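Local coordinates for nucleoporin 53 (PDB 3P3D), which probably serves as a structural constituent of the nuclear pore complex, represented here by its RNA recognition motif (RRM) domain of the Nup53/35/40 type, at residues 10-15 / 65-70; 14-19 / 87-92; 22-27 / 37-42; 77-82 / 91-96. All blocks are in the same frame, centred on the assembly; numbering follows the deposited sequence.

Interaction 1. Residues 10-15 / 65-70; sequences ILVFGY and TKITYD
Ile10-Val12 and Thr65-Ile67 pair as two central, adjacent antiparallel strands of the RRM sheet. Ile10 with Ile67 and Val12 with Thr65 are hydrogen-bonded pairs, each closed by two N-H...O bonds, such as Ile10 N to Ile67 O at 2.8 Å; Leu11 and Lys66 form the non-hydrogen-bonded pair between them. On the face shared by Ile10, Val12, Thr65 and Ile67, the side chains of Ile10 and Ile67 run side by side, with CG1 of Ile10 3.9 Å from CB of Ile67. The far end of Ile10 reaches the Tyr69 ring: CD1 lies at the ring edge, near its plane, 3.8 Å from CE2. Val12 CG1 meets Ile67 CD1 at 3.8 Å. On the other face, Leu11 CD2 rests against the CA and CB of Lys66, whose amine makes a cation-pi contact with Tyr96. Past the strand end, Tyr15 has CG between its N and carbonyl carbon (chi1 51°), and its OH and Thr65 OG1 share a hydrogen bond of 2.6 Å. Helix 20-27 covers the apolar face through Phe27, whose carbonyl O also binds Tyr69 OH. The hydroxyls of both buried tyrosines thus have partners, at two ends of a largely apolar face.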
loop_
_atom_site.group_PDB
_atom_site.type_symbol
_atom_site.label_atom_id
_atom_site.label_comp_id
_atom_site.label_asym_id
_atom_site.label_seq_id
_atom_site.Cartn_x
_atom_site.Cartn_y
_atom_site.Cartn_z
ATOM N N ILE A 10 -4.020 3.080 -3.588
ATOM C CA ILE A 10 -4.675 1.909 -3.061
ATOM C C ILE A 10 -4.507 1.966 -1.572
ATOM O O ILE A 10 -3.578 2.637 -1.070
ATOM C CB ILE A 10 -4.054 0.581 -3.650
ATOM C CG1 ILE A 10 -2.591 0.400 -3.246
ATOM C CG2 ILE A 10 -4.183 0.548 -5.172
ATOM C CD1 ILE A 10 -1.926 -0.848 -3.797
ATOM N N LEU A 11 -5.392 1.266 -0.872
ATOM C CA LEU A 11 -5.159 0.896 0.523
ATOM C C LEU A 11 -4.731 -0.577 0.670
ATOM O O LEU A 11 -5.455 -1.456 0.237
ATOM C CB LEU A 11 -6.421 1.150 1.302
ATOM C CG LEU A 11 -6.790 2.640 1.377
ATOM C CD1 LEU A 11 -8.212 2.806 1.850
ATOM C CD2 LEU A 11 -5.825 3.378 2.280
ATOM N N VAL A 12 -3.553 -0.847 1.244
ATOM C CA VAL A 12 -3.158 -2.228 1.572
ATOM C C VAL A 12 -3.331 -2.446 3.061
ATOM O O VAL A 12 -3.008 -1.581 3.857
ATOM C CB VAL A 12 -1.709 -2.617 1.110
ATOM C CG1 VAL A 12 -1.490 -2.298 -0.357
ATOM C CG2 VAL A 12 -0.672 -1.920 1.922
ATOM N N PHE A 13 -3.845 -3.608 3.447
ATOM C CA PHE A 13 -4.217 -3.827 4.845
ATOM C C PHE A 13 -4.201 -5.287 5.280
ATOM O O PHE A 13 -4.210 -6.189 4.454
ATOM C CB PHE A 13 -5.620 -3.230 5.103
ATOM C CG PHE A 13 -6.746 -3.896 4.319
ATOM C CD1 PHE A 13 -7.422 -4.978 4.840
ATOM C CD2 PHE A 13 -7.134 -3.424 3.081
ATOM C CE1 PHE A 13 -8.435 -5.588 4.143
ATOM C CE2 PHE A 13 -8.181 -4.040 2.368
ATOM C CZ PHE A 13 -8.821 -5.112 2.896
ATOM N N GLY A 14 -4.215 -5.485 6.597
ATOM C CA GLY A 14 -4.388 -6.795 7.226
ATOM C C GLY A 14 -3.106 -7.455 7.724
ATOM O O GLY A 14 -3.122 -8.610 8.131
ATOM N N TYR A 15 -2.006 -6.704 7.725
ATOM C CA TYR A 15 -0.690 -7.235 8.062
ATOM C C TYR A 15 -0.351 -6.848 9.497
ATOM O O TYR A 15 -0.832 -5.810 9.983
ATOM C CB TYR A 15 0.376 -6.708 7.092
ATOM C CG TYR A 15 0.370 -5.200 6.921
ATOM C CD1 TYR A 15 1.057 -4.383 7.806
ATOM C CD2 TYR A 15 -0.331 -4.591 5.883
ATOM C CE1 TYR A 15 1.041 -3.014 7.678
ATOM C CE2 TYR A 15 -0.347 -3.209 5.747
ATOM C CZ TYR A 15 0.340 -2.436 6.652
ATOM O OH TYR A 15 0.366 -1.074 6.553
ATOM N N THR A 65 -1.918 0.826 4.970
ATOM C CA THR A 65 -1.238 1.975 4.396
ATOM C C THR A 65 -1.898 2.362 3.114
ATOM O O THR A 65 -2.380 1.523 2.374
ATOM C CB THR A 65 0.238 1.706 4.004
ATOM O OG1 THR A 65 0.899 0.935 5.011
ATOM C CG2 THR A 65 0.961 3.027 3.810
ATOM N N LYS A 66 -1.867 3.642 2.825
ATOM C CA LYS A 66 -2.193 4.096 1.503
ATOM C C LYS A 66 -0.906 4.050 0.741
ATOM O O LYS A 66 0.161 4.284 1.315
ATOM C CB LYS A 66 -2.763 5.496 1.572
ATOM C CG LYS A 66 -3.095 6.169 0.264
ATOM C CD LYS A 66 -3.580 7.593 0.610
ATOM C CE LYS A 66 -3.376 8.588 -0.492
ATOM N NZ LYS A 66 -4.382 8.308 -1.548
ATOM N N ILE A 67 -1.004 3.691 -0.540
ATOM C CA ILE A 67 0.141 3.685 -1.457
ATOM C C ILE A 67 -0.323 4.346 -2.740
ATOM O O ILE A 67 -1.376 4.028 -3.234
ATOM C CB ILE A 67 0.575 2.240 -1.810
ATOM C CG1 ILE A 67 0.961 1.448 -0.560
ATOM C CG2 ILE A 67 1.681 2.245 -2.831
ATOM C CD1 ILE A 67 1.453 0.035 -0.907
ATOM N N THR A 68 0.476 5.237 -3.294
ATOM C CA THR A 68 0.067 5.992 -4.449
ATOM C C THR A 68 1.109 5.782 -5.525
ATOM O O THR A 68 2.301 6.005 -5.288
ATOM C CB THR A 68 -0.082 7.495 -4.084
ATOM O OG1 THR A 68 -0.856 7.591 -2.883
ATOM C CG2 THR A 68 -0.795 8.310 -5.207
ATOM N N TYR A 69 0.647 5.353 -6.703
ATOM C CA TYR A 69 1.483 5.157 -7.876
ATOM C C TYR A 69 1.445 6.370 -8.869
ATOM O O TYR A 69 0.708 7.304 -8.634
ATOM C CB TYR A 69 1.004 3.883 -8.584
ATOM C CG TYR A 69 1.173 2.627 -7.762
ATOM C CD1 TYR A 69 2.418 2.006 -7.650
ATOM C CD2 TYR A 69 0.088 2.049 -7.097
ATOM C CE1 TYR A 69 2.574 0.842 -6.901
ATOM C CE2 TYR A 69 0.239 0.881 -6.367
ATOM C CZ TYR A 69 1.487 0.290 -6.269
ATOM O OH TYR A 69 1.636 -0.839 -5.497
ATOM N N ASP A 70 2.249 6.330 -9.948
ATOM C CA ASP A 70 2.289 7.360 -11.042
ATOM C C ASP A 70 1.186 7.232 -12.079
ATOM O O ASP A 70 1.042 8.143 -12.933
ATOM C CB ASP A 70 3.509 7.192 -11.962
ATOM C CG ASP A 70 4.801 7.310 -11.264
ATOM O OD1 ASP A 70 5.848 7.015 -11.917
ATOM O OD2 ASP A 70 4.768 7.700 -10.074
#

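Interaction 2. Residues 14-19 / 87-92; sequences GYPETM and NGVLLG
The Tyr15 ring turns no face to residues 87-92. It leads away from them, and its root makes the touch, CB to Leu91 CD2 at 4.2 Å, while Val23 CG2 of helix 20-27 lies over the CG end of one ring face. The puckered Pro16 ring presents its CD corner, which meets Val89 CG1 tip to tip at 3.8 Å. The contact belongs to the RRM fold: the loop leading from strand 9-13 into helix 20-27 leans on the beginning of strand 89-95, just where the two neighbouring strands part beyond the backbone bonding of Phe13 with Gly92.

Val89 carries the middle of the contact like a fork. With CG1 anti to the carbonyl carbon (chi1 -48°), one prong takes Pro16 and the other, CG2, takes the methyl of Met19 at 3.9 Å. The side chains of Met19 and Val89 lie antiparallel, one beside the other, and the bend at the thioether (chi3 111°) swings CE into place, 4.2 Å from Asn87 CB. Met19 is buried, with Phe86 of strand 85-86 beside it, and its N is held by Pro16 O within the loop.

No direct hydrogen bond crosses between the segments. Gly14 has a positive phi (101°), at which a CB would clash with the preceding carbonyl O and crowd Leu90 O. Its own carbonyl is bridged by a water to the opposite strand: the water donates to Gly14 O at 2.6 Å and to Leu90 O at 2.7 Å.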
loop_
_atom_site.group_PDB
_atom_site.type_symbol
_atom_site.label_atom_id
_atom_site.label_comp_id
_atom_site.label_asym_id
_atom_site.label_seq_id
_atom_site.Cartn_x
_atom_site.Cartn_y
_atom_site.Cartn_z
ATOM N N GLY A 14 -4.215 -5.485 6.597
ATOM C CA GLY A 14 -4.388 -6.795 7.226
ATOM C C GLY A 14 -3.106 -7.455 7.724
ATOM O O GLY A 14 -3.122 -8.610 8.131
ATOM N N TYR A 15 -2.006 -6.704 7.725
ATOM C CA TYR A 15 -0.690 -7.235 8.062
ATOM C C TYR A 15 -0.351 -6.848 9.497
ATOM O O TYR A 15 -0.832 -5.810 9.983
ATOM C CB TYR A 15 0.376 -6.708 7.092
ATOM C CG TYR A 15 0.370 -5.200 6.921
ATOM C CD1 TYR A 15 1.057 -4.383 7.806
ATOM C CD2 TYR A 15 -0.331 -4.591 5.883
ATOM C CE1 TYR A 15 1.041 -3.014 7.678
ATOM C CE2 TYR A 15 -0.347 -3.209 5.747
ATOM C CZ TYR A 15 0.340 -2.436 6.652
ATOM O OH TYR A 15 0.366 -1.074 6.553
ATOM N N PRO A 16 0.445 -7.685 10.200
ATOM C CA PRO A 16 0.950 -7.243 11.501
ATOM C C PRO A 16 1.867 -6.043 11.311
ATOM O O PRO A 16 2.599 -6.019 10.331
ATOM C CB PRO A 16 1.749 -8.455 12.016
ATOM C CG PRO A 16 1.270 -9.627 11.211
ATOM C CD PRO A 16 0.853 -9.069 9.884
ATOM N N GLU A 17 1.824 -5.070 12.225
ATOM C CA GLU A 17 2.609 -3.842 12.077
ATOM C C GLU A 17 4.115 -4.138 11.895
ATOM O O GLU A 17 4.827 -3.433 11.157
ATOM C CB GLU A 17 2.366 -2.880 13.257
ATOM N N THR A 18 4.600 -5.200 12.527
ATOM C CA THR A 18 5.990 -5.606 12.360
ATOM C C THR A 18 6.371 -5.841 10.880
ATOM O O THR A 18 7.550 -5.809 10.528
ATOM C CB THR A 18 6.281 -6.895 13.130
ATOM O OG1 THR A 18 7.629 -6.849 13.611
ATOM C CG2 THR A 18 6.088 -8.128 12.225
ATOM N N MET A 19 5.368 -6.058 10.030
ATOM C CA MET A 19 5.566 -6.489 8.643
ATOM C C MET A 19 5.408 -5.387 7.583
ATOM O O MET A 19 5.590 -5.650 6.396
ATOM C CB MET A 19 4.557 -7.588 8.333
ATOM C CG MET A 19 5.102 -8.674 7.439
ATOM S SD MET A 19 3.884 -9.978 7.231
ATOM C CE MET A 19 3.542 -9.690 5.538
ATOM N N ASN A 87 3.966 -13.967 3.168
ATOM C CA ASN A 87 4.643 -14.425 4.381
ATOM C C ASN A 87 3.644 -14.869 5.461
ATOM O O ASN A 87 3.727 -14.424 6.606
ATOM C CB ASN A 87 5.597 -13.342 4.942
ATOM C CG ASN A 87 6.692 -12.924 3.934
ATOM O OD1 ASN A 87 6.859 -13.551 2.875
ATOM N ND2 ASN A 87 7.433 -11.849 4.260
ATOM N N GLY A 88 2.688 -15.717 5.082
ATOM C CA GLY A 88 1.748 -16.319 6.046
ATOM C C GLY A 88 0.582 -15.470 6.560
ATOM O O GLY A 88 -0.088 -15.857 7.527
ATOM N N VAL A 89 0.323 -14.319 5.934
ATOM C CA VAL A 89 -0.881 -13.528 6.255
ATOM C C VAL A 89 -1.599 -13.189 4.965
ATOM O O VAL A 89 -0.988 -13.123 3.897
ATOM C CB VAL A 89 -0.572 -12.189 7.004
ATOM C CG1 VAL A 89 0.386 -12.397 8.171
ATOM C CG2 VAL A 89 0.005 -11.188 6.055
ATOM N N LEU A 90 -2.901 -12.966 5.067
ATOM C CA LEU A 90 -3.670 -12.510 3.917
ATOM C C LEU A 90 -3.545 -10.993 3.789
ATOM O O LEU A 90 -3.723 -10.265 4.773
ATOM C CB LEU A 90 -5.136 -12.912 4.053
ATOM C CG LEU A 90 -5.437 -14.398 3.864
ATOM C CD1 LEU A 90 -6.786 -14.688 4.460
ATOM C CD2 LEU A 90 -5.381 -14.779 2.380
ATOM N N LEU A 91 -3.227 -10.527 2.580
ATOM C CA LEU A 91 -3.231 -9.099 2.304
ATOM C C LEU A 91 -4.523 -8.666 1.648
ATOM O O LEU A 91 -5.057 -9.352 0.774
ATOM C CB LEU A 91 -2.073 -8.697 1.397
ATOM C CG LEU A 91 -0.677 -8.877 1.972
ATOM C CD1 LEU A 91 0.333 -8.197 1.061
ATOM C CD2 LEU A 91 -0.583 -8.346 3.385
ATOM N N GLY A 92 -5.010 -7.510 2.066
ATOM C CA GLY A 92 -6.116 -6.843 1.370
ATOM C C GLY A 92 -5.639 -5.672 0.538
ATOM O O GLY A 92 -4.729 -4.940 0.930
HETATM O O HOH W 1 -4.859 -10.310 7.212
#

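Interaction 3. Residues 22-27 / 37-42; sequences QVIAYF and FEVLRK
Ile24 is the hub of this contact, with Phe37 and Val39 around its branches. It projects from helix 20-27, the first helix of the RRM fold, toward the connection that leads on to strand 60-61; that connection makes a short 3-10 turn at 38-40.

Ile24 and Phe37 cross at about a right angle, and CD1 of the isoleucine lies over one face of the ring. It makes a CH-pi contact, 3.9 Å from the ring centroid and 20° off the normal, somewhat toward the rim at CD1 and CE1 of the phenylalanine. CG2 comes from the same side but outside the ring outline, above the plane beside the CG-CD2 bond and 3.5 Å from Phe37 CD2. In Ile24, CG1 is anti to the carbonyl carbon (chi1 -68°), while CG2, anti to the backbone N, also touches the turn. There it meets Val39 CG1 at 4.0 Å and the branch point of Leu40, CG, at 4.1 Å.

The turn itself is closed by Leu40 N to Phe37 O, which brings Phe37 and Leu40 to the same methyl. The far rim of the Phe37 ring packs on Thr65 of strand 64-68, so the ring is wedged between helix and sheet, whereas Val39 lies on the exposed margin. No polar bond joins the segments. At that margin the helix backbone is brushed by Val39 CG1, 4.3 Å from Ala25 N, and Ala25 CB lies 4.5 Å from Val39 CG2.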
loop_
_atom_site.group_PDB
_atom_site.type_symbol
_atom_site.label_atom_id
_atom_site.label_comp_id
_atom_site.label_asym_id
_atom_site.label_seq_id
_atom_site.Cartn_x
_atom_site.Cartn_y
_atom_site.Cartn_z
ATOM N N GLN A 22 8.069 -4.696 4.693
ATOM C CA GLN A 22 8.149 -5.797 3.739
ATOM C C GLN A 22 7.001 -5.694 2.737
ATOM O O GLN A 22 7.162 -6.032 1.549
ATOM C CB GLN A 22 8.085 -7.159 4.446
ATOM C CG GLN A 22 9.188 -7.428 5.485
ATOM C CD GLN A 22 9.005 -8.779 6.196
ATOM O OE1 GLN A 22 8.875 -9.828 5.542
ATOM N NE2 GLN A 22 8.959 -8.752 7.535
ATOM N N VAL A 23 5.847 -5.221 3.224
ATOM C CA VAL A 23 4.633 -5.139 2.409
ATOM C C VAL A 23 4.765 -3.989 1.436
ATOM O O VAL A 23 4.484 -4.136 0.251
ATOM C CB VAL A 23 3.375 -4.935 3.262
ATOM C CG1 VAL A 23 2.182 -4.661 2.361
ATOM C CG2 VAL A 23 3.121 -6.161 4.172
ATOM N N ILE A 24 5.237 -2.849 1.938
ATOM C CA ILE A 24 5.436 -1.672 1.098
ATOM C C ILE A 24 6.435 -2.037 0.023
ATOM O O ILE A 24 6.204 -1.796 -1.144
ATOM C CB ILE A 24 5.900 -0.444 1.936
ATOM C CG1 ILE A 24 4.761 0.020 2.857
ATOM C CG2 ILE A 24 6.305 0.748 1.029
ATOM C CD1 ILE A 24 5.227 0.906 4.038
ATOM N N ALA A 25 7.531 -2.668 0.422
ATOM C CA ALA A 25 8.563 -3.073 -0.516
ATOM C C ALA A 25 8.003 -3.966 -1.611
ATOM O O ALA A 25 8.300 -3.794 -2.799
ATOM C CB ALA A 25 9.676 -3.785 0.217
ATOM N N TYR A 26 7.190 -4.932 -1.212
ATOM C CA TYR A 26 6.585 -5.815 -2.184
ATOM C C TYR A 26 5.751 -4.991 -3.168
ATOM O O TYR A 26 5.838 -5.202 -4.378
ATOM C CB TYR A 26 5.750 -6.881 -1.469
ATOM C CG TYR A 26 4.916 -7.746 -2.377
ATOM C CD1 TYR A 26 5.491 -8.782 -3.119
ATOM C CD2 TYR A 26 3.557 -7.539 -2.480
ATOM C CE1 TYR A 26 4.711 -9.589 -3.952
ATOM C CE2 TYR A 26 2.772 -8.328 -3.293
ATOM C CZ TYR A 26 3.342 -9.349 -4.017
ATOM O OH TYR A 26 2.524 -10.109 -4.818
ATOM N N PHE A 27 4.980 -4.018 -2.670
ATOM C CA PHE A 27 4.091 -3.281 -3.577
ATOM C C PHE A 27 4.794 -2.339 -4.572
ATOM O O PHE A 27 4.171 -1.893 -5.542
ATOM C CB PHE A 27 2.971 -2.594 -2.814
ATOM C CG PHE A 27 1.847 -3.523 -2.507
ATOM C CD1 PHE A 27 1.912 -4.358 -1.400
ATOM C CD2 PHE A 27 0.774 -3.630 -3.358
ATOM C CE1 PHE A 27 0.925 -5.268 -1.139
ATOM C CE2 PHE A 27 -0.217 -4.541 -3.109
ATOM C CZ PHE A 27 -0.147 -5.362 -1.991
ATOM N N PHE A 37 8.383 6.510 1.643
ATOM C CA PHE A 37 8.628 5.505 2.690
ATOM C C PHE A 37 10.132 5.248 2.789
ATOM O O PHE A 37 10.836 5.185 1.773
ATOM C CB PHE A 37 7.890 4.184 2.416
ATOM C CG PHE A 37 6.399 4.313 2.408
ATOM C CD1 PHE A 37 5.704 4.525 3.578
ATOM C CD2 PHE A 37 5.688 4.236 1.224
ATOM C CE1 PHE A 37 4.327 4.656 3.567
ATOM C CE2 PHE A 37 4.319 4.359 1.209
ATOM C CZ PHE A 37 3.638 4.569 2.382
ATOM N N GLU A 38 10.601 5.098 4.021
ATOM C CA GLU A 38 12.002 4.852 4.307
ATOM C C GLU A 38 12.556 3.658 3.524
ATOM O O GLU A 38 13.645 3.721 2.989
ATOM C CB GLU A 38 12.201 4.642 5.821
ATOM N N VAL A 39 11.786 2.580 3.430
ATOM C CA VAL A 39 12.272 1.380 2.756
ATOM C C VAL A 39 12.389 1.529 1.255
ATOM O O VAL A 39 13.003 0.693 0.629
ATOM C CB VAL A 39 11.396 0.148 3.070
ATOM C CG1 VAL A 39 10.046 0.221 2.300
ATOM C CG2 VAL A 39 12.186 -1.140 2.779
ATOM N N LEU A 40 11.807 2.577 0.670
ATOM C CA LEU A 40 11.931 2.823 -0.765
ATOM C C LEU A 40 12.997 3.841 -1.116
ATOM O O LEU A 40 13.174 4.173 -2.291
ATOM C CB LEU A 40 10.621 3.327 -1.331
ATOM C CG LEU A 40 9.389 2.483 -1.060
ATOM C CD1 LEU A 40 8.198 3.150 -1.741
ATOM C CD2 LEU A 40 9.596 1.039 -1.520
ATOM N N ARG A 41 13.718 4.325 -0.108
ATOM C CA ARG A 41 14.567 5.501 -0.286
ATOM C C ARG A 41 15.881 5.114 -0.951
ATOM O O ARG A 41 16.595 4.234 -0.481
ATOM C CB ARG A 41 14.807 6.198 1.059
ATOM C CG ARG A 41 14.849 7.709 0.989
ATOM C CD ARG A 41 14.718 8.293 2.406
ATOM N NE ARG A 41 13.324 8.481 2.826
ATOM C CZ ARG A 41 12.900 8.434 4.092
ATOM N NH1 ARG A 41 13.745 8.167 5.086
ATOM N NH2 ARG A 41 11.614 8.621 4.375
ATOM N N LYS A 42 16.161 5.780 -2.066
ATOM C CA LYS A 42 17.401 5.625 -2.814
ATOM C C LYS A 42 18.526 6.474 -2.172
ATOM O O LYS A 42 18.308 7.123 -1.149
ATOM C CB LYS A 42 17.143 6.075 -4.264
ATOM C CG LYS A 42 16.082 5.236 -5.006
ATOM C CD LYS A 42 15.500 5.958 -6.226
ATOM C CE LYS A 42 14.932 5.023 -7.313
ATOM N NZ LYS A 42 13.950 4.001 -6.839
#

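Interaction 4. Residues 77-82 / 91-96; sequences DALLEN and LGVIPY
Val93, Leu79 and Asn82 form the first shell where the end of the second helix of the RRM fold, 72-79, meets strand 89-95. Val93 points its two methyls at the helix end: CG1 lies 3.7 Å from Ala78 O and 3.8 Å from both CA and CD1 of Leu79, while CG2 reaches Glu81 CB at 4.1 Å. Leu79 stretches across the Ile94-Pro95 peptide link, its CD1 3.5 Å from both Ile94 C and Pro95 N, and crosses the proline ring at about a right angle. The single hydrogen bond runs from Val93 N to Asn82 OD1, at 3.1 Å and nearly straight (171°), with the donor tilted 27° from the plane of the amide carbonyl. Asn82 CG stands anti to its own N (chi1 -176°), which brings it 3.4 Å from Val93 O.

What positions this shell is the type I turn from Leu79 to Asn82, closed by Asn82 N to Leu79 O, and the bond of Glu81 N to Ala78 O. The Glu81 carboxylate turns away from the strand and is held by Tyr26 OH of helix 20-27.

Further out, Phe27 of helix 20-27 lies against Ala78, Glu81, Leu91 and Val93, while Ile10 of strand 9-13 touches Ala78 and Val93; backbone bonds of Gly92 and Ile94 to that same strand fix strand 89-95 beneath the two helices.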
loop_
_atom_site.group_PDB
_atom_site.type_symbol
_atom_site.label_atom_id
_atom_site.label_comp_id
_atom_site.label_asym_id
_atom_site.label_seq_id
_atom_site.Cartn_x
_atom_site.Cartn_y
_atom_site.Cartn_z
ATOM N N ASP A 77 -2.980 -3.132 -11.358
ATOM C CA ASP A 77 -2.168 -4.328 -11.147
ATOM C C ASP A 77 -1.984 -4.688 -9.656
ATOM O O ASP A 77 -2.026 -5.861 -9.278
ATOM C CB ASP A 77 -0.790 -4.132 -11.779
ATOM C CG ASP A 77 -0.835 -4.053 -13.298
ATOM O OD1 ASP A 77 -1.906 -4.326 -13.898
ATOM O OD2 ASP A 77 0.221 -3.715 -13.886
ATOM N N ALA A 78 -1.738 -3.679 -8.831
ATOM C CA ALA A 78 -1.623 -3.884 -7.390
ATOM C C ALA A 78 -2.891 -4.488 -6.824
ATOM O O ALA A 78 -2.853 -5.364 -6.011
ATOM C CB ALA A 78 -1.317 -2.576 -6.706
ATOM N N LEU A 79 -4.023 -4.000 -7.298
ATOM C CA LEU A 79 -5.337 -4.422 -6.832
ATOM C C LEU A 79 -5.565 -5.907 -6.999
ATOM O O LEU A 79 -6.320 -6.500 -6.246
ATOM C CB LEU A 79 -6.395 -3.694 -7.634
ATOM C CG LEU A 79 -7.622 -3.199 -6.894
ATOM C CD1 LEU A 79 -7.237 -2.348 -5.694
ATOM C CD2 LEU A 79 -8.425 -2.403 -7.924
ATOM N N LEU A 80 -4.923 -6.491 -8.004
ATOM C CA LEU A 80 -5.000 -7.915 -8.250
ATOM C C LEU A 80 -4.384 -8.730 -7.133
ATOM O O LEU A 80 -4.628 -9.902 -7.062
ATOM C CB LEU A 80 -4.289 -8.286 -9.561
ATOM C CG LEU A 80 -4.742 -7.671 -10.887
ATOM C CD1 LEU A 80 -3.837 -8.157 -12.027
ATOM C CD2 LEU A 80 -6.187 -8.030 -11.159
ATOM N N GLU A 81 -3.566 -8.122 -6.279
ATOM C CA GLU A 81 -3.031 -8.800 -5.082
ATOM C C GLU A 81 -4.001 -8.944 -3.916
ATOM O O GLU A 81 -3.628 -9.432 -2.870
ATOM C CB GLU A 81 -1.789 -8.086 -4.581
ATOM C CG GLU A 81 -0.592 -8.303 -5.505
ATOM C CD GLU A 81 -0.345 -9.775 -5.776
ATOM O OE1 GLU A 81 0.031 -10.491 -4.827
ATOM O OE2 GLU A 81 -0.572 -10.214 -6.923
ATOM N N ASN A 82 -5.238 -8.516 -4.098
ATOM C CA ASN A 82 -6.244 -8.665 -3.079
ATOM C C ASN A 82 -6.515 -10.142 -2.765
ATOM O O ASN A 82 -6.961 -10.902 -3.628
ATOM C CB ASN A 82 -7.545 -7.983 -3.523
ATOM C CG ASN A 82 -8.597 -8.026 -2.455
ATOM O OD1 ASN A 82 -8.323 -7.697 -1.295
ATOM N ND2 ASN A 82 -9.814 -8.453 -2.829
ATOM N N LEU A 91 -3.227 -10.527 2.580
ATOM C CA LEU A 91 -3.231 -9.099 2.304
ATOM C C LEU A 91 -4.523 -8.666 1.648
ATOM O O LEU A 91 -5.057 -9.352 0.774
ATOM C CB LEU A 91 -2.073 -8.697 1.397
ATOM C CG LEU A 91 -0.677 -8.877 1.972
ATOM C CD1 LEU A 91 0.333 -8.197 1.061
ATOM C CD2 LEU A 91 -0.583 -8.346 3.385
ATOM N N GLY A 92 -5.010 -7.510 2.066
ATOM C CA GLY A 92 -6.116 -6.843 1.370
ATOM C C GLY A 92 -5.639 -5.672 0.538
ATOM O O GLY A 92 -4.729 -4.940 0.930
ATOM N N VAL A 93 -6.235 -5.503 -0.632
ATOM C CA VAL A 93 -5.936 -4.356 -1.470
ATOM C C VAL A 93 -7.237 -3.868 -2.036
ATOM O O VAL A 93 -7.992 -4.650 -2.615
ATOM C CB VAL A 93 -4.950 -4.667 -2.623
ATOM C CG1 VAL A 93 -4.507 -3.373 -3.325
ATOM C CG2 VAL A 93 -3.735 -5.397 -2.115
ATOM N N ILE A 94 -7.510 -2.576 -1.840
ATOM C CA ILE A 94 -8.703 -1.935 -2.420
ATOM C C ILE A 94 -8.314 -0.572 -2.934
ATOM O O ILE A 94 -7.312 -0.020 -2.479
ATOM C CB ILE A 94 -9.882 -1.770 -1.394
ATOM C CG1 ILE A 94 -9.446 -1.043 -0.118
ATOM C CG2 ILE A 94 -10.467 -3.104 -1.018
ATOM C CD1 ILE A 94 -10.629 -0.545 0.714
ATOM N N PRO A 95 -9.109 -0.016 -3.870
ATOM C CA PRO A 95 -8.884 1.355 -4.270
ATOM C C PRO A 95 -9.007 2.287 -3.065
ATOM O O PRO A 95 -9.911 2.113 -2.238
ATOM C CB PRO A 95 -10.023 1.611 -5.245
ATOM C CG PRO A 95 -10.531 0.265 -5.625
ATOM C CD PRO A 95 -10.383 -0.515 -4.413
ATOM N N TYR A 96 -8.101 3.248 -2.958
ATOM C CA TYR A 96 -8.222 4.300 -1.963
ATOM C C TYR A 96 -9.506 5.124 -2.147
ATOM O O TYR A 96 -9.907 5.406 -3.276
ATOM C CB TYR A 96 -7.018 5.234 -2.064
ATOM C CG TYR A 96 -7.240 6.603 -1.449
ATOM C CD1 TYR A 96 -7.087 6.799 -0.086
ATOM C CD2 TYR A 96 -7.599 7.709 -2.245
ATOM C CE1 TYR A 96 -7.281 8.037 0.484
ATOM C CE2 TYR A 96 -7.804 8.968 -1.675
ATOM C CZ TYR A 96 -7.633 9.121 -0.307
ATOM O OH TYR A 96 -7.812 10.346 0.297
#

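Overall arrangement
Interactions 1 and 4 are about 8 Å apart between centres, sewn together in the sheet by Leu11 N to Ile94 O and Phe13 O to Gly92 N, probable hydrogen bonds of 2.8 Å. Interaction 2 continues from the ends of those strands, about 12 Å from interaction 1 between centres, sharing Gly14 and Tyr15 with it and Leu91 and Gly92 with interaction 4. Interaction 3 lies across the chain's centre from interaction 4, about 16 Å away, yet its Phe27 spans the gap, CZ 3.6 Å from Val93 CG2 and CB 3.6 Å from Ile67 CD1. Phe27 thus ties interactions 1, 3 and 4, with Leu91 of interaction 2, into the apolar layer between sheet and helices.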